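Local coordinates for protein adenylyltransferase and sulfurtransferase uba4 (Chaetomium thermophilum, PDB 6YUB) that probably adenylylates and thiolates ubiquitin-like sulfur carriers for tRNA thiolation and molybdenum cofactor synthesis, the chain here being its zinc-binding ThiF-family part, at residues 82-87 / 93-98; 170-175 / 273-278. All blocks are in the same frame, centred on the assembly; numbering follows the deposited sequence.

From the N terminus, the chain first runs through the Rossmann-like half, where strand 60-64 leads into a long loop and then helix 89-100. Contact 1 closes a short loop here, the end of that connection folding against the helix it enters. The chain then adds strands 105-109, 127-130, 152-158 and 161-167, after which contact 2 opens; it closes about a hundred residues later, once strands 250-255 and 267-271 have completed the sheet, joining two loops beside the zinc site. The two contacts follow in series, neither enclosing nor crossing the other. They lie on opposite sides of the chain's centre, their own centres about 39 Å apart, one beside helix 89-100 and the other at the zinc end.

Contact 1. Residues 82-87 / 93-98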
# COMPACT_ATOMS: atom_id res chain seq x y z
N THR B 82 -5.16 23.52 -8.08
CA THR B 82 -4.20 24.45 -8.65
C THR B 82 -4.63 25.90 -8.41
O THR B 82 -3.79 26.77 -8.17
CB THR B 82 -4.03 24.18 -10.15
OG1 THR B 82 -3.54 22.85 -10.34
CG2 THR B 82 -3.05 25.17 -10.77
N LYS B 83 -5.93 26.17 -8.49
CA LYS B 83 -6.43 27.53 -8.27
C LYS B 83 -6.39 27.93 -6.81
O LYS B 83 -6.63 29.10 -6.50
CB LYS B 83 -7.85 27.66 -8.81
CG LYS B 83 -8.00 27.35 -10.28
N ARG B 84 -6.10 27.00 -5.90
CA ARG B 84 -5.99 27.31 -4.48
C ARG B 84 -4.54 27.40 -4.02
O ARG B 84 -4.28 27.48 -2.81
CB ARG B 84 -6.74 26.27 -3.65
CG ARG B 84 -8.23 26.23 -3.94
CD ARG B 84 -9.03 25.62 -2.80
NE ARG B 84 -8.81 24.18 -2.66
CZ ARG B 84 -9.52 23.25 -3.29
NH1 ARG B 84 -10.51 23.59 -4.11
NH2 ARG B 84 -9.25 21.97 -3.08
N VAL B 85 -3.59 27.41 -4.95
CA VAL B 85 -2.19 27.65 -4.60
C VAL B 85 -2.07 29.01 -3.94
O VAL B 85 -2.63 30.01 -4.41
CB VAL B 85 -1.30 27.54 -5.84
CG1 VAL B 85 0.09 28.08 -5.55
CG2 VAL B 85 -1.23 26.09 -6.31
N GLY B 86 -1.33 29.06 -2.83
CA GLY B 86 -1.21 30.25 -2.03
C GLY B 86 -2.17 30.31 -0.86
O GLY B 86 -1.93 31.08 0.08
N MET B 87 -3.25 29.54 -0.90
CA MET B 87 -4.19 29.47 0.20
C MET B 87 -3.65 28.53 1.28
O MET B 87 -2.86 27.62 1.01
CB MET B 87 -5.55 28.98 -0.30
CG MET B 87 -6.62 28.88 0.77
SD MET B 87 -8.09 27.98 0.18
CE MET B 87 -8.62 29.04 -1.16
N LEU B 93 -8.02 22.21 2.01
CA LEU B 93 -8.44 20.84 2.26
C LEU B 93 -9.89 20.77 2.69
O LEU B 93 -10.65 19.91 2.21
CB LEU B 93 -7.54 20.20 3.32
CG LEU B 93 -7.96 18.83 3.83
CD1 LEU B 93 -8.20 17.88 2.69
CD2 LEU B 93 -6.90 18.27 4.79
N ILE B 94 -10.30 21.66 3.60
CA ILE B 94 -11.68 21.67 4.06
C ILE B 94 -12.64 22.00 2.92
O ILE B 94 -13.78 21.53 2.90
CB ILE B 94 -11.84 22.64 5.24
CG1 ILE B 94 -11.16 22.06 6.48
CG2 ILE B 94 -13.32 22.94 5.50
CD1 ILE B 94 -11.00 23.04 7.63
N THR B 95 -12.19 22.80 1.96
CA THR B 95 -13.03 23.09 0.80
C THR B 95 -13.40 21.80 0.08
O THR B 95 -14.56 21.62 -0.33
CB THR B 95 -12.32 24.05 -0.16
OG1 THR B 95 -12.14 25.32 0.47
CG2 THR B 95 -13.13 24.22 -1.44
N HIS B 96 -12.44 20.88 -0.08
CA HIS B 96 -12.71 19.61 -0.74
C HIS B 96 -13.48 18.66 0.17
O HIS B 96 -14.33 17.90 -0.31
CB HIS B 96 -11.40 18.98 -1.19
CG HIS B 96 -11.56 17.64 -1.84
ND1 HIS B 96 -12.34 17.45 -2.97
CD2 HIS B 96 -11.04 16.43 -1.53
CE1 HIS B 96 -12.29 16.17 -3.32
NE2 HIS B 96 -11.50 15.54 -2.47
N LEU B 97 -13.20 18.68 1.47
CA LEU B 97 -13.97 17.84 2.39
C LEU B 97 -15.44 18.23 2.38
O LEU B 97 -16.32 17.37 2.35
CB LEU B 97 -13.39 17.94 3.80
CG LEU B 97 -11.93 17.53 3.97
CD1 LEU B 97 -11.50 17.69 5.42
CD2 LEU B 97 -11.69 16.10 3.50
N ILE B 98 -15.72 19.54 2.41
CA ILE B 98 -17.11 20.00 2.35
C ILE B 98 -17.77 19.52 1.06
O ILE B 98 -18.96 19.19 1.05
CB ILE B 98 -17.16 21.53 2.49
CG1 ILE B 98 -16.84 21.93 3.93
CG2 ILE B 98 -18.52 22.07 2.06
CD1 ILE B 98 -16.56 23.39 4.12
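The loop 82-87 faces helix segment 93-98 across a wide backbone gap, R84 CA standing 9.7 Å from L93 CA, and a type II turn from R84 to M87, closed by M87 N to R84 O at 3.0 Å, reverses the chain before the helix. The R84 side chain bridges the gap. Its CG lies anti to the carbonyl carbon (chi1 -62°), and a bend at chi3 turns the guanidinium towards the helix. T95 covers one face of that flat group: its CB stands 4.2 Å above the plane, over the centre, and T95 CG2 comes within 3.8 Å of R84 NH1. H96 meets the other terminal nitrogen more loosely, with 4.1 Å between H96 CB and R84 NH2; its ring plane is 17° from the guanidinium's, but the imidazole is directed elsewhere and the two do not stack. The polar ends look to other partners. R84 NE bonds to S92 OG, one turn earlier on the helix, which helps to fix the guanidinium's rotation; T95 OG1 bonds back to D91 O, leaving its methyl to meet the arginine, and H96 NE2 bonds to Q51 OE1 on helix 46-56. The predicted ATP-binding L74 and K89 have side chains about 7 and 9 Å from that of R84. The arrangement belongs to the Rossmann-like nucleotide-binding half of the ThiF fold, where the connection after strand 60-64 turns into helix 89-100.

Contact 2. Residues 170-175 / 273-278; sequences PPTPQG and GGRKKD
R275 NH1 is gripped by two backbone carbonyls, P173 O at 2.8 Å from it and V176 O, the residue just after segment 170-175, while its twin nitrogen takes a third. R275 NH2 donates to T172 O over 2.8 Å, and this bond is nearly straight at 169°, with the oxygen at the guanidinium edge and in its plane. The P173 bond is more bent, 142° at the hydrogen, and its oxygen is tilted from that plane. Both nitrogens stand above the planes of the carbonyls they meet. The arginine reaches the 170-175 loop because its CG is anti to the backbone N (chi1 163°) and the chain bends only at chi3, so that the guanidinium lies against T172 and P173. T172 also offers its methyl: CG2 approaches R275 NH1 to 3.4 Å, the two side chains crossing at a slant.

This is the neighbourhood of the Cys4 zinc site, in which C184, C187, C279 and C282 bind the zinc ion of this adenylyltransferase domain. R275 touches C282, and its side chain comes within about 6 Å of the zinc ion; its positive charge may help to balance the negative charge of the thiolates. The two loops follow strands 161-167 and 267-271 of the same sheet, and one arginine thus ties the first loop to the approach to the second cysteine pair. Further along, G175 pairs through its backbone with C282, and Q174 NE2 bonds to A281 O and L288 O. Within 273-278, K276 NZ forms a salt bridge with D278 OD1, 3.1 Å away, its hydrogen bond weak.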
# COMPACT_ATOMS: atom_id res chain seq x y z
N PRO B 170 -5.62 0.85 23.91
CA PRO B 170 -6.33 1.90 24.67
C PRO B 170 -5.37 2.66 25.58
O PRO B 170 -4.44 2.05 26.11
CB PRO B 170 -7.37 1.11 25.47
CG PRO B 170 -6.78 -0.26 25.61
CD PRO B 170 -5.99 -0.50 24.35
N PRO B 171 -5.59 3.96 25.76
CA PRO B 171 -4.63 4.76 26.54
C PRO B 171 -4.50 4.27 27.97
O PRO B 171 -5.48 3.83 28.59
CB PRO B 171 -5.22 6.18 26.47
CG PRO B 171 -6.67 5.98 26.15
CD PRO B 171 -6.72 4.77 25.27
N THR B 172 -3.28 4.37 28.50
CA THR B 172 -2.98 4.00 29.88
C THR B 172 -2.24 5.16 30.55
O THR B 172 -1.28 5.70 29.95
CB THR B 172 -2.12 2.74 29.95
OG1 THR B 172 -2.76 1.68 29.23
CG2 THR B 172 -1.90 2.32 31.40
N PRO B 173 -2.62 5.56 31.76
CA PRO B 173 -1.95 6.70 32.40
C PRO B 173 -0.43 6.52 32.48
O PRO B 173 0.09 5.41 32.60
CB PRO B 173 -2.58 6.74 33.80
CG PRO B 173 -3.93 6.12 33.62
CD PRO B 173 -3.76 5.06 32.56
N GLN B 174 0.26 7.66 32.43
CA GLN B 174 1.71 7.68 32.54
C GLN B 174 2.16 7.01 33.84
O GLN B 174 1.59 7.25 34.91
CB GLN B 174 2.19 9.13 32.49
CG GLN B 174 3.69 9.33 32.49
CD GLN B 174 4.07 10.79 32.72
OE1 GLN B 174 3.35 11.53 33.39
NE2 GLN B 174 5.20 11.21 32.15
N GLY B 175 3.19 6.17 33.74
CA GLY B 175 3.80 5.55 34.90
C GLY B 175 3.21 4.22 35.32
O GLY B 175 3.84 3.51 36.12
N GLY B 273 6.82 -4.29 20.96
CA GLY B 273 6.61 -4.60 22.36
C GLY B 273 5.63 -3.64 23.00
O GLY B 273 5.25 -2.61 22.44
N GLY B 274 5.21 -3.99 24.21
CA GLY B 274 4.34 -3.14 24.99
C GLY B 274 5.09 -1.98 25.60
O GLY B 274 6.25 -1.71 25.29
N ARG B 275 4.40 -1.27 26.50
CA ARG B 275 5.01 -0.16 27.21
C ARG B 275 6.28 -0.62 27.91
O ARG B 275 6.29 -1.64 28.61
CB ARG B 275 4.02 0.42 28.22
CG ARG B 275 4.66 1.30 29.29
CD ARG B 275 3.60 1.96 30.16
NE ARG B 275 2.84 2.95 29.41
CZ ARG B 275 1.78 3.61 29.90
NH1 ARG B 275 1.36 3.37 31.13
NH2 ARG B 275 1.15 4.50 29.14
N LYS B 276 7.36 0.14 27.72
CA LYS B 276 8.61 -0.14 28.41
C LYS B 276 8.59 0.45 29.81
O LYS B 276 8.13 1.58 30.02
CB LYS B 276 9.80 0.42 27.62
CG LYS B 276 10.23 -0.47 26.45
CD LYS B 276 11.52 0.03 25.81
CE LYS B 276 12.72 -0.11 26.75
NZ LYS B 276 13.60 1.09 26.69
N LYS B 277 9.09 -0.32 30.78
CA LYS B 277 9.06 0.12 32.17
C LYS B 277 9.93 1.34 32.39
O LYS B 277 9.67 2.13 33.31
CB LYS B 277 9.49 -1.03 33.09
CG LYS B 277 9.18 -0.78 34.56
CD LYS B 277 9.03 -2.08 35.33
CE LYS B 277 10.35 -2.82 35.49
NZ LYS B 277 10.29 -3.83 36.59
N ASP B 278 10.97 1.52 31.58
CA ASP B 278 11.92 2.61 31.75
C ASP B 278 11.80 3.66 30.65
O ASP B 278 12.76 4.38 30.35
CB ASP B 278 13.34 2.09 31.80
CG ASP B 278 13.80 1.50 30.47
OD1 ASP B 278 12.93 1.07 29.68
OD2 ASP B 278 15.02 1.48 30.22